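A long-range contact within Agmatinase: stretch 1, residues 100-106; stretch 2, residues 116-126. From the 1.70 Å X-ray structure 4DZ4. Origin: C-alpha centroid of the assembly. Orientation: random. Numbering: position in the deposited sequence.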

# COMPACT_ATOMS: atom_id res chain seq x y z
N ASP B 100 -22.42 21.97 0.44
CA ASP B 100 -21.50 21.33 1.40
C ASP B 100 -21.18 22.41 2.46
O ASP B 100 -20.55 23.43 2.19
CB ASP B 100 -20.26 20.80 0.65
CG ASP B 100 -19.36 19.93 1.53
OD1 ASP B 100 -19.38 20.13 2.76
OD2 ASP B 100 -18.63 19.07 0.98
N TYR B 101 -21.62 22.13 3.67
CA TYR B 101 -21.52 23.00 4.84
C TYR B 101 -20.09 22.99 5.39
O TYR B 101 -19.71 23.85 6.18
CB TYR B 101 -22.49 22.44 5.89
CG TYR B 101 -22.61 23.16 7.24
CD1 TYR B 101 -23.67 23.99 7.53
CD2 TYR B 101 -21.66 22.93 8.25
CE1 TYR B 101 -23.78 24.61 8.78
CE2 TYR B 101 -21.74 23.57 9.48
CZ TYR B 101 -22.80 24.39 9.75
OH TYR B 101 -22.85 25.01 11.01
N GLY B 102 -19.29 22.02 4.96
CA GLY B 102 -18.04 21.72 5.67
C GLY B 102 -18.31 20.75 6.82
O GLY B 102 -19.16 19.85 6.72
N ASP B 103 -17.62 20.94 7.94
CA ASP B 103 -17.70 19.97 9.03
C ASP B 103 -18.18 20.53 10.37
O ASP B 103 -18.09 21.73 10.64
CB ASP B 103 -16.32 19.33 9.25
CG ASP B 103 -15.83 18.55 8.05
OD1 ASP B 103 -16.65 17.88 7.36
OD2 ASP B 103 -14.61 18.61 7.75
N CYS B 104 -18.70 19.62 11.19
CA CYS B 104 -19.01 19.92 12.59
C CYS B 104 -17.69 19.99 13.34
O CYS B 104 -17.03 18.98 13.49
CB CYS B 104 -19.90 18.84 13.18
SG CYS B 104 -20.34 19.16 14.92
N TRP B 105 -17.32 21.19 13.80
CA TRP B 105 -16.18 21.33 14.70
C TRP B 105 -16.50 20.81 16.08
O TRP B 105 -17.62 20.95 16.59
CB TRP B 105 -15.71 22.79 14.76
CG TRP B 105 -14.45 22.92 15.59
CD1 TRP B 105 -13.12 22.72 15.16
CD2 TRP B 105 -14.37 23.16 17.02
NE1 TRP B 105 -12.25 22.88 16.22
CE2 TRP B 105 -12.94 23.12 17.37
CE3 TRP B 105 -15.31 23.40 18.03
CZ2 TRP B 105 -12.49 23.34 18.68
CZ3 TRP B 105 -14.85 23.61 19.33
CH2 TRP B 105 -13.47 23.58 19.65
N PHE B 106 -15.52 20.16 16.71
CA PHE B 106 -15.66 19.81 18.13
C PHE B 106 -14.28 19.76 18.76
O PHE B 106 -13.27 19.63 18.06
CB PHE B 106 -16.42 18.50 18.34
CG PHE B 106 -15.80 17.32 17.64
CD1 PHE B 106 -14.73 16.65 18.23
CD2 PHE B 106 -16.28 16.88 16.42
CE1 PHE B 106 -14.14 15.56 17.59
CE2 PHE B 106 -15.71 15.80 15.77
CZ PHE B 106 -14.62 15.15 16.34
N PRO B 116 -23.10 17.05 22.67
CA PRO B 116 -23.85 18.32 22.48
C PRO B 116 -23.42 19.12 21.25
O PRO B 116 -24.27 19.80 20.66
CB PRO B 116 -23.60 19.09 23.80
CG PRO B 116 -22.41 18.43 24.43
CD PRO B 116 -22.48 16.97 24.00
N ALA B 117 -22.12 19.06 20.87
CA ALA B 117 -21.64 19.76 19.66
C ALA B 117 -22.39 19.24 18.43
O ALA B 117 -22.84 20.03 17.60
CB ALA B 117 -20.11 19.62 19.47
N ILE B 118 -22.54 17.92 18.33
CA ILE B 118 -23.22 17.30 17.21
C ILE B 118 -24.74 17.63 17.23
O ILE B 118 -25.31 17.99 16.18
CB ILE B 118 -22.97 15.79 17.12
CG1 ILE B 118 -21.46 15.51 16.98
CG2 ILE B 118 -23.78 15.18 15.95
CD1 ILE B 118 -21.08 14.05 17.20
N VAL B 119 -25.37 17.55 18.40
CA VAL B 119 -26.80 17.96 18.51
C VAL B 119 -26.96 19.40 18.01
O VAL B 119 -27.88 19.69 17.24
CB VAL B 119 -27.35 17.79 19.95
CG1 VAL B 119 -28.80 18.28 20.05
CG2 VAL B 119 -27.24 16.33 20.39
N GLU B 120 -26.07 20.30 18.42
CA GLU B 120 -26.24 21.72 18.06
C GLU B 120 -25.98 21.99 16.57
O GLU B 120 -26.61 22.82 15.95
CB GLU B 120 -25.32 22.58 18.93
CG GLU B 120 -25.28 24.05 18.58
CD GLU B 120 -26.62 24.77 18.75
OE1 GLU B 120 -27.57 24.26 19.41
OE2 GLU B 120 -26.73 25.88 18.21
N HIS B 121 -25.03 21.25 16.00
CA HIS B 121 -24.77 21.30 14.57
C HIS B 121 -26.03 20.94 13.82
O HIS B 121 -26.46 21.66 12.90
CB HIS B 121 -23.60 20.33 14.28
CG HIS B 121 -23.30 20.10 12.81
ND1 HIS B 121 -22.62 20.99 12.05
CD2 HIS B 121 -23.56 18.98 12.00
CE1 HIS B 121 -22.49 20.48 10.81
NE2 HIS B 121 -23.07 19.26 10.78
N ALA B 122 -26.66 19.84 14.21
CA ALA B 122 -27.87 19.36 13.53
C ALA B 122 -29.03 20.32 13.81
O ALA B 122 -29.79 20.68 12.92
CB ALA B 122 -28.22 17.95 13.97
N ARG B 123 -29.17 20.74 15.07
CA ARG B 123 -30.23 21.72 15.40
C ARG B 123 -30.15 22.96 14.52
O ARG B 123 -31.18 23.45 14.00
CB ARG B 123 -30.20 22.09 16.89
CG ARG B 123 -31.41 22.92 17.37
CD ARG B 123 -31.08 23.80 18.58
NE ARG B 123 -30.08 24.81 18.21
CZ ARG B 123 -30.34 25.97 17.62
NH1 ARG B 123 -31.60 26.32 17.34
NH2 ARG B 123 -29.35 26.80 17.30
N THR B 124 -28.94 23.50 14.36
CA THR B 124 -28.74 24.67 13.54
C THR B 124 -29.19 24.43 12.09
O THR B 124 -29.89 25.25 11.49
CB THR B 124 -27.25 25.10 13.58
OG1 THR B 124 -26.97 25.56 14.90
CG2 THR B 124 -27.00 26.26 12.61
N ILE B 125 -28.77 23.30 11.52
CA ILE B 125 -29.11 23.03 10.12
C ILE B 125 -30.61 22.77 9.99
O ILE B 125 -31.26 23.28 9.08
CB ILE B 125 -28.27 21.85 9.58
CG1 ILE B 125 -26.79 22.28 9.50
CG2 ILE B 125 -28.81 21.39 8.22
CD1 ILE B 125 -25.83 21.10 9.47
N LEU B 126 -31.18 22.05 10.96
CA LEU B 126 -32.60 21.71 10.88
C LEU B 126 -33.53 22.92 11.01
O LEU B 126 -34.67 22.85 10.55
CB LEU B 126 -32.96 20.60 11.86
CG LEU B 126 -32.28 19.26 11.56
CD1 LEU B 126 -32.57 18.29 12.69
CD2 LEU B 126 -32.77 18.72 10.24
O HOH W 1 -21.83 23.42 12.85

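A strand with the loop that follows it can be joined to a nearly antiparallel helix without a single direct hydrogen bond, provided that a few side chains from each side fill the gap. This pair of stretches from agmatinase is a compact example. The strand, 100-103, and the helix, 116-126, run at 167° to one another, and their axes come no closer than 12.1 Å. No hydrogen bond passes directly between the stretches; packing and one bridging water make the contact, which buries 354 Å² counted over both sides.

D100 lies out of reach of the helix and serves its own strand instead. Its OD1 accepts a hydrogen bond from the backbone N of G102 at 2.9 Å, tying the two residues that flank Y101.

Y101 is the first residue to reach across. Its CA-to-CB bond points toward the helix, and with chi1 at t the ring extends into the space beside H121 and I125, residues one helical turn apart. The edge of the H121 ring meets the face of the tyrosine ring in an offset edge-to-face pair, with planes at 88° and centroids 5.0 Å apart; the closest atoms are Y101 CE2 and H121 CE1, at 3.4 Å. I125 covers one face of the tyrosine, its CD1 lying 4.2 Å from the ring centroid and 16° off the normal, while its CG1 approaches Y101 CE1 to 3.9 Å. Tyrosine suits this position because its ring offers an apolar surface and its hydroxyl a polar end: a water lies 2.6 Å from Y101 OH and 2.7 Å from H121 ND1, linking the two side chains by hydrogen bonds. H121 NE2 is satisfied elsewhere in the structure, so both ring nitrogens of this buried histidine have partners.

G102 adopts phi/psi of 86/-143, where a CB would be jammed against the carbonyl O of Y101; the backbone alone accounts for glycine here. The CA-to-CB bond of D103 then points away from the helix, and its carboxylate oxygens are hydrogen-bonded elsewhere in the structure.

C104 points back toward the helix and is buried against it. Its CB sits over a face of the H121 ring, 3.6 Å from the centroid and only 10° off the normal, and its SG comes within 3.5 Å of H121 CB. The same sulfur reaches the helix backbone, 3.8 Å from A117 O and 4.1 Å from I118 CA, and touches I118 CG1 at 4.3 Å. A short side chain fits here, where the CA atoms of C104 and H121 are only 6.2 Å apart.

The CA-to-CB bond of W105 points away, and the residue contributes little beyond its carbonyl, with W105 O 4.0 Å from A117 CB. F106 turns toward the helix again, its CB meeting A117 CB at 4.0 Å. The small methyl of A117 accommodates this close approach, the CA atoms of F106 and A117 again being 6.2 Å apart.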